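Local coordinates for protein CurJ (Moorea producens 3L, PDB 5TZ6) that probably catalyses vinylogous dehydration of a polyketide intermediate in curacin biosynthesis, as the dehydratase domain of a polyketide synthase module, at residues 189-201 against 255-267. The protein carries 1 engineered substitution. Sequence-based numbering, arbitrary orientation.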
ATOM      1  N   TRP A 189       0.944  44.792  -1.588  1.00 59.62           N
ATOM      2  CA  TRP A 189       0.947  45.992  -2.416  1.00 67.20           C
ATOM      3  C   TRP A 189      -0.077  45.816  -3.522  1.00 66.18           C
ATOM      4  O   TRP A 189      -0.020  44.836  -4.273  1.00 69.45           O
ATOM      5  CB  TRP A 189       2.327  46.250  -3.017  1.00 73.57           C
ATOM      6  CG  TRP A 189       3.335  46.634  -2.009  1.00 78.45           C
ATOM      7  CD1 TRP A 189       3.647  47.895  -1.599  1.00 82.00           C
ATOM      8  CD2 TRP A 189       4.186  45.749  -1.279  1.00 80.80           C
ATOM      9  NE1 TRP A 189       4.638  47.850  -0.650  1.00 83.97           N
ATOM     10  CE2 TRP A 189       4.988  46.542  -0.436  1.00 83.36           C
ATOM     11  CE3 TRP A 189       4.345  44.360  -1.255  1.00 76.83           C
ATOM     12  CZ2 TRP A 189       5.936  45.995   0.423  1.00 85.62           C
ATOM     13  CZ3 TRP A 189       5.287  43.816  -0.403  1.00 84.20           C
ATOM     14  CH2 TRP A 189       6.072  44.633   0.426  1.00 87.86           C
ATOM     15  N   LEU A 190      -1.006  46.755  -3.620  1.00 58.00           N
ATOM     16  CA  LEU A 190      -2.041  46.716  -4.638  1.00 70.14           C
ATOM     17  C   LEU A 190      -1.658  47.604  -5.812  1.00 81.02           C
ATOM     18  O   LEU A 190      -1.064  48.676  -5.630  1.00 85.32           O
ATOM     19  CB  LEU A 190      -3.392  47.168  -4.081  1.00 71.57           C
ATOM     20  CG  LEU A 190      -4.251  46.149  -3.339  1.00 69.28           C
ATOM     21  CD1 LEU A 190      -5.523  46.821  -2.860  1.00 70.27           C
ATOM     22  CD2 LEU A 190      -4.584  44.963  -4.237  1.00 69.06           C
ATOM     23  N   GLY A 191      -2.001  47.137  -7.013  1.00 79.18           N
ATOM     24  CA  GLY A 191      -1.930  47.890  -8.243  1.00 84.38           C
ATOM     25  C   GLY A 191      -3.285  47.886  -8.927  1.00 89.51           C
ATOM     26  O   GLY A 191      -4.331  47.708  -8.296  1.00 89.15           O
ATOM     27  N   GLU A 192      -3.253  48.053 -10.244  1.00 89.98           N
ATOM     28  CA  GLU A 192      -4.482  48.063 -11.030  1.00100.80           C
ATOM     29  C   GLU A 192      -4.791  46.630 -11.462  1.00 94.50           C
ATOM     30  O   GLU A 192      -4.166  46.090 -12.381  1.00100.40           O
ATOM     31  CB  GLU A 192      -4.353  49.003 -12.221  1.00120.44           C
ATOM     32  CG  GLU A 192      -5.682  49.610 -12.635  1.00141.01           C
ATOM     33  CD  GLU A 192      -6.496  50.089 -11.440  1.00154.23           C
ATOM     34  OE1 GLU A 192      -7.036  49.237 -10.703  1.00157.94           O
ATOM     35  OE2 GLU A 192      -6.587  51.316 -11.230  1.00159.47           O
ATOM     36  N   GLY A 193      -5.768  46.009 -10.802  1.00 75.07           N
ATOM     37  CA  GLY A 193      -6.103  44.620 -11.068  1.00 64.81           C
ATOM     38  C   GLY A 193      -4.981  43.636 -10.815  1.00 68.71           C
ATOM     39  O   GLY A 193      -5.020  42.517 -11.329  1.00 64.03           O
ATOM     40  N   GLU A 194      -3.973  44.021 -10.037  1.00 74.93           N
ATOM     41  CA  GLU A 194      -2.838  43.160  -9.742  1.00 73.67           C
ATOM     42  C   GLU A 194      -2.416  43.392  -8.297  1.00 68.79           C
ATOM     43  O   GLU A 194      -2.662  44.459  -7.729  1.00 69.74           O
ATOM     44  CB  GLU A 194      -1.673  43.406 -10.718  1.00 79.58           C
ATOM     45  CG  GLU A 194      -1.084  44.810 -10.660  1.00 85.91           C
ATOM     46  CD  GLU A 194      -0.431  45.228 -11.972  1.00 91.95           C
ATOM     47  OE1 GLU A 194      -0.391  46.447 -12.259  1.00 94.90           O
ATOM     48  OE2 GLU A 194       0.029  44.341 -12.723  1.00 88.60           O
ATOM     49  N   VAL A 195      -1.785  42.383  -7.704  1.00 61.69           N
ATOM     50  CA  VAL A 195      -1.358  42.446  -6.311  1.00 60.99           C
ATOM     51  C   VAL A 195      -0.031  41.716  -6.167  1.00 60.56           C
ATOM     52  O   VAL A 195       0.194  40.680  -6.801  1.00 59.35           O
ATOM     53  CB  VAL A 195      -2.414  41.844  -5.359  1.00 60.00           C
ATOM     54  CG1 VAL A 195      -2.534  40.347  -5.579  1.00 50.72           C
ATOM     55  CG2 VAL A 195      -2.056  42.144  -3.905  1.00 59.41           C
ATOM     56  N   LEU A 196       0.835  42.258  -5.312  1.00 54.40           N
ATOM     57  CA  LEU A 196       2.131  41.675  -4.990  1.00 59.28           C
ATOM     58  C   LEU A 196       2.208  41.458  -3.487  1.00 60.79           C
ATOM     59  O   LEU A 196       2.125  42.417  -2.713  1.00 63.70           O
ATOM     60  CB  LEU A 196       3.276  42.576  -5.459  1.00 59.17           C
ATOM     61  CG  LEU A 196       4.675  42.206  -4.953  1.00 54.81           C
ATOM     62  CD1 LEU A 196       5.230  41.015  -5.707  1.00 61.48           C
ATOM     63  CD2 LEU A 196       5.626  43.396  -5.051  1.00 58.87           C
ATOM     64  N   CYS A 197       2.329  40.201  -3.078  1.00 54.49           N
ATOM     65  CA  CYS A 197       2.419  39.833  -1.674  1.00 56.94           C
ATOM     66  C   CYS A 197       3.836  39.388  -1.341  1.00 65.13           C
ATOM     67  O   CYS A 197       4.444  38.613  -2.088  1.00 64.54           O
ATOM     68  CB  CYS A 197       1.434  38.715  -1.335  1.00 60.21           C
ATOM     69  SG  CYS A 197      -0.289  39.167  -1.566  1.00 69.80           S
ATOM     70  N   GLN A 198       4.362  39.898  -0.235  1.00 69.09           N
ATOM     71  CA  GLN A 198       5.553  39.347   0.383  1.00 67.43           C
ATOM     72  C   GLN A 198       5.132  38.324   1.425  1.00 66.03           C
ATOM     73  O   GLN A 198       4.235  38.593   2.239  1.00 75.27           O
ATOM     74  CB  GLN A 198       6.403  40.426   1.045  1.00 70.65           C
ATOM     75  CG  GLN A 198       7.658  39.848   1.665  1.00 80.95           C
ATOM     76  CD  GLN A 198       8.485  40.883   2.379  1.00 94.20           C
ATOM     77  OE1 GLN A 198       8.021  41.513   3.329  1.00 90.66           O
ATOM     78  NE2 GLN A 198       9.717  41.068   1.929  1.00105.23           N
ATOM     79  N   MET A 199       5.806  37.172   1.413  1.00 68.25           N
ATOM     80  CA  MET A 199       5.473  36.035   2.254  1.00 66.41           C
ATOM     81  C   MET A 199       6.690  35.561   3.030  1.00 72.49           C
ATOM     82  O   MET A 199       7.807  35.529   2.502  1.00 76.06           O
ATOM     83  CB  MET A 199       4.933  34.871   1.431  1.00 63.80           C
ATOM     84  CG  MET A 199       3.471  34.998   1.100  1.00 75.18           C
ATOM     85  SD  MET A 199       3.082  34.301  -0.501  1.00 75.20           S
ATOM     86  CE  MET A 199       1.295  34.212  -0.389  1.00 70.36           C
ATOM     87  N   LYS A 200       6.454  35.191   4.286  1.00 69.94           N
ATOM     88  CA  LYS A 200       7.460  34.584   5.141  1.00 70.97           C
ATOM     89  C   LYS A 200       6.885  33.307   5.734  1.00 71.35           C
ATOM     90  O   LYS A 200       5.672  33.186   5.935  1.00 73.09           O
ATOM     91  CB  LYS A 200       7.903  35.520   6.276  1.00 79.79           C
ATOM     92  CG  LYS A 200       8.683  36.743   5.830  1.00100.10           C
ATOM     93  CD  LYS A 200       9.085  37.595   7.029  1.00119.35           C
ATOM     94  CE  LYS A 200       9.952  38.780   6.620  1.00131.34           C
ATOM     95  NZ  LYS A 200      10.340  39.624   7.788  1.00134.14           N
ATOM     96  N   VAL A 201       7.767  32.348   5.986  1.00 66.89           N
ATOM     97  CA  VAL A 201       7.375  31.043   6.511  1.00 64.49           C
ATOM     98  C   VAL A 201       6.932  31.230   7.957  1.00 66.43           C
ATOM     99  O   VAL A 201       7.701  31.758   8.775  1.00 68.65           O
ATOM    100  CB  VAL A 201       8.523  30.028   6.385  1.00 60.05           C
ATOM    101  CG1 VAL A 201       9.804  30.633   6.892  1.00 64.58           C
ATOM    102  CG2 VAL A 201       8.194  28.752   7.145  1.00 60.69           C
ATOM    103  N   ASP A 255      14.571  26.989  -0.504  1.00102.58           N
ATOM    104  CA  ASP A 255      15.084  27.121   0.855  1.00115.49           C
ATOM    105  C   ASP A 255      14.743  28.471   1.478  1.00116.82           C
ATOM    106  O   ASP A 255      14.949  28.652   2.683  1.00116.72           O
ATOM    107  CB  ASP A 255      16.607  26.929   0.852  1.00130.49           C
ATOM    108  CG  ASP A 255      17.233  27.120   2.229  1.00148.86           C
ATOM    109  OD1 ASP A 255      16.610  26.722   3.235  1.00152.31           O
ATOM    110  OD2 ASP A 255      18.351  27.679   2.305  1.00151.32           O
ATOM    111  N   ASN A 256      14.207  29.407   0.698  1.00113.74           N
ATOM    112  CA  ASN A 256      14.032  30.773   1.171  1.00117.49           C
ATOM    113  C   ASN A 256      12.885  30.876   2.167  1.00118.47           C
ATOM    114  O   ASN A 256      11.806  30.309   1.967  1.00115.20           O
ATOM    115  CB  ASN A 256      13.786  31.721  -0.002  1.00118.84           C
ATOM    116  CG  ASN A 256      15.053  32.043  -0.770  1.00128.83           C
ATOM    117  OD1 ASN A 256      16.101  31.436  -0.544  1.00133.83           O
ATOM    118  ND2 ASN A 256      14.967  33.008  -1.678  1.00127.39           N
ATOM    119  N   ASP A 257      13.134  31.610   3.251  1.00117.65           N
ATOM    120  CA  ASP A 257      12.088  31.993   4.188  1.00112.72           C
ATOM    121  C   ASP A 257      11.245  33.157   3.688  1.00101.20           C
ATOM    122  O   ASP A 257      10.187  33.425   4.269  1.00103.69           O
ATOM    123  CB  ASP A 257      12.706  32.362   5.538  1.00124.39           C
ATOM    124  CG  ASP A 257      13.295  31.166   6.260  1.00137.63           C
ATOM    125  OD1 ASP A 257      13.919  30.315   5.590  1.00143.97           O
ATOM    126  OD2 ASP A 257      13.141  31.080   7.496  1.00142.54           O
ATOM    127  N   LEU A 258      11.685  33.857   2.642  1.00 89.90           N
ATOM    128  CA  LEU A 258      10.934  34.948   2.037  1.00 83.99           C
ATOM    129  C   LEU A 258      10.650  34.634   0.575  1.00 79.67           C
ATOM    130  O   LEU A 258      11.572  34.311  -0.181  1.00 79.61           O
ATOM    131  CB  LEU A 258      11.702  36.267   2.163  1.00 91.99           C
ATOM    132  CG  LEU A 258      10.931  37.557   1.887  1.00 94.88           C
ATOM    133  CD1 LEU A 258      11.718  38.761   2.397  1.00 95.12           C
ATOM    134  CD2 LEU A 258      10.613  37.706   0.404  1.00 92.16           C
ATOM    135  N   LEU A 259       9.379  34.719   0.182  1.00 74.02           N
ATOM    136  CA  LEU A 259       8.992  34.535  -1.211  1.00 69.25           C
ATOM    137  C   LEU A 259       8.105  35.691  -1.648  1.00 65.27           C
ATOM    138  O   LEU A 259       7.548  36.419  -0.822  1.00 65.64           O
ATOM    139  CB  LEU A 259       8.237  33.215  -1.422  1.00 65.26           C
ATOM    140  CG  LEU A 259       8.899  31.933  -0.927  1.00 72.88           C
ATOM    141  CD1 LEU A 259       8.017  30.747  -1.272  1.00 72.88           C
ATOM    142  CD2 LEU A 259      10.301  31.769  -1.513  1.00 81.82           C
ATOM    143  N   TRP A 260       7.971  35.851  -2.964  1.00 64.98           N
ATOM    144  CA  TRP A 260       7.102  36.870  -3.533  1.00 68.36           C
ATOM    145  C   TRP A 260       6.003  36.194  -4.339  1.00 69.99           C
ATOM    146  O   TRP A 260       6.255  35.209  -5.034  1.00 75.82           O
ATOM    147  CB  TRP A 260       7.878  37.837  -4.427  1.00 68.59           C
ATOM    148  CG  TRP A 260       8.879  38.687  -3.698  1.00 76.58           C
ATOM    149  CD1 TRP A 260      10.224  38.467  -3.603  1.00 81.19           C
ATOM    150  CD2 TRP A 260       8.621  39.898  -2.974  1.00 73.92           C
ATOM    151  NE1 TRP A 260      10.814  39.461  -2.861  1.00 92.00           N
ATOM    152  CE2 TRP A 260       9.853  40.353  -2.466  1.00 83.66           C
ATOM    153  CE3 TRP A 260       7.467  40.642  -2.709  1.00 69.89           C
ATOM    154  CZ2 TRP A 260       9.965  41.514  -1.709  1.00 89.61           C
ATOM    155  CZ3 TRP A 260       7.579  41.794  -1.959  1.00 84.72           C
ATOM    156  CH2 TRP A 260       8.819  42.220  -1.465  1.00 93.86           C
ATOM    157  N   CYS A 261       4.788  36.731  -4.252  1.00 62.87           N
ATOM    158  CA  CYS A 261       3.636  36.181  -4.951  1.00 60.47           C
ATOM    159  C   CYS A 261       2.945  37.289  -5.733  1.00 64.88           C
ATOM    160  O   CYS A 261       2.374  38.207  -5.136  1.00 81.46           O
ATOM    161  CB  CYS A 261       2.660  35.526  -3.976  1.00 63.14           C
ATOM    162  SG  CYS A 261       1.196  34.901  -4.800  1.00 71.57           S
ATOM    163  N   TYR A 262       2.966  37.189  -7.056  1.00 57.90           N
ATOM    164  CA  TYR A 262       2.343  38.165  -7.939  1.00 52.07           C
ATOM    165  C   TYR A 262       1.079  37.565  -8.532  1.00 54.79           C
ATOM    166  O   TYR A 262       1.103  36.452  -9.054  1.00 58.73           O
ATOM    167  CB  TYR A 262       3.307  38.585  -9.046  1.00 58.80           C
ATOM    168  CG  TYR A 262       2.713  39.512 -10.084  1.00 69.94           C
ATOM    169  CD1 TYR A 262       2.184  40.744  -9.723  1.00 67.68           C
ATOM    170  CD2 TYR A 262       2.715  39.167 -11.434  1.00 69.49           C
ATOM    171  CE1 TYR A 262       1.649  41.596 -10.671  1.00 74.04           C
ATOM    172  CE2 TYR A 262       2.186  40.016 -12.391  1.00 70.65           C
ATOM    173  CZ  TYR A 262       1.653  41.228 -12.003  1.00 79.82           C
ATOM    174  OH  TYR A 262       1.123  42.077 -12.949  1.00 83.02           O
ATOM    175  N   THR A 263      -0.025  38.293  -8.434  1.00 64.06           N
ATOM    176  CA  THR A 263      -1.322  37.812  -8.883  1.00 58.29           C
ATOM    177  C   THR A 263      -1.980  38.889  -9.723  1.00 60.50           C
ATOM    178  O   THR A 263      -1.846  40.081  -9.430  1.00 67.42           O
ATOM    179  CB  THR A 263      -2.248  37.460  -7.702  1.00 63.59           C
ATOM    180  OG1 THR A 263      -1.671  36.410  -6.916  1.00 68.50           O
ATOM    181  CG2 THR A 263      -3.614  37.022  -8.209  1.00 63.80           C
ATOM    182  N   CYS A 264      -2.679  38.475 -10.775  1.00 58.42           N
ATOM    183  CA  CYS A 264      -3.505  39.410 -11.529  1.00 63.33           C
ATOM    184  C   CYS A 264      -4.764  38.693 -11.981  1.00 60.38           C
ATOM    185  O   CYS A 264      -4.761  37.482 -12.191  1.00 61.71           O
ATOM    186  CB  CYS A 264      -2.761  40.012 -12.728  1.00 79.63           C
ATOM    187  SG  CYS A 264      -1.629  38.891 -13.546  1.00101.17           S
ATOM    188  N   GLY A 265      -5.846  39.442 -12.104  1.00 64.45           N
ATOM    189  CA  GLY A 265      -7.117  38.838 -12.439  1.00 65.87           C
ATOM    190  C   GLY A 265      -8.266  39.772 -12.135  1.00 75.76           C
ATOM    191  O   GLY A 265      -8.086  40.884 -11.634  1.00 79.14           O
ATOM    192  N   SER A 266      -9.461  39.289 -12.456  1.00 82.96           N
ATOM    193  CA  SER A 266     -10.671  40.073 -12.248  1.00 84.79           C
ATOM    194  C   SER A 266     -11.876  39.146 -12.271  1.00 83.32           C
ATOM    195  O   SER A 266     -11.764  37.948 -12.551  1.00 82.46           O
ATOM    196  CB  SER A 266     -10.808  41.174 -13.303  1.00 96.33           C
ATOM    197  OG  SER A 266     -10.847  40.622 -14.607  1.00101.78           O
ATOM    198  N   LYS A 267     -13.029  39.712 -11.927  1.00 83.82           N
ATOM    199  CA  LYS A 267     -14.276  38.967 -12.007  1.00 89.59           C
ATOM    200  C   LYS A 267     -14.685  38.786 -13.463  1.00 96.59           C
ATOM    201  O   LYS A 267     -14.482  39.671 -14.298  1.00 96.27           O
ATOM    202  CB  LYS A 267     -15.380  39.692 -11.240  1.00 92.01           C
ATOM    203  CG  LYS A 267     -14.950  40.256  -9.895  1.00 88.72           C
ATOM    204  CD  LYS A 267     -16.151  40.752  -9.105  1.00 99.12           C
ATOM    205  CE  LYS A 267     -15.816  41.991  -8.287  1.00103.19           C
ATOM    206  NZ  LYS A 267     -15.987  43.243  -9.081  1.00108.49           N
TER
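Two antiparallel strands of the second hotdog unit of the dehydratase, 194-200 and 258-267, are zipped together from Gly193 to Val201. Hydrogen-bonded pairs, such as Cys197 with Cys261 (Cys197 N to Cys261 O, 2.9 Å), alternate with non-hydrogen-bonded pairs, where the CA-H...O contacts fall, and at the turn end Gly265 N still reaches Gly193 O at 3.3 Å. On one face of the sheet Trp260 is met by Gln198 and Leu196 of the paired strand and by Trp189 of strand 185-190. Gln198, its CG anti to the backbone N (chi1 -179°) and its chain extended, makes a CH-pi contact, CG lying 4.2 Å from the centroid of the Trp260 six-membered ring, while its OE1 bonds to Gln187. Leu258 CD2, from Trp260's own strand, covers the rim of that same face. Trp189 CZ3 comes in at the ring's edge, 3.4 Å from Trp260 CZ3, with the two planes at 42°. Leu196 CD1 touches Trp260 CE3 at 3.8 Å. The indole NE1 is satisfied by Gln284. In a hotdog fold the long strands wrap around a central helix, here probably 215-223, toward which the opposite face is turned; helix 151-157 covers the Trp260 and Tyr262 side. Tyr262 OH donates to Glu194 OE2 at 2.5 Å, meeting the carboxylate on its anti side, and Arg157 NE forms a long, weak ion pair with the same oxygen. A phenylalanine in place of Tyr262 would probably leave Glu194 OE2 without its hydroxyl donor and its carboxylate freer to turn. On the reverse face Met199 SD rests on Cys261 CB (3.7 Å), and Val195 CG1 lies alongside Thr263 CB, whose OG1 bonds to Ser224, just past the end of helix 215-223.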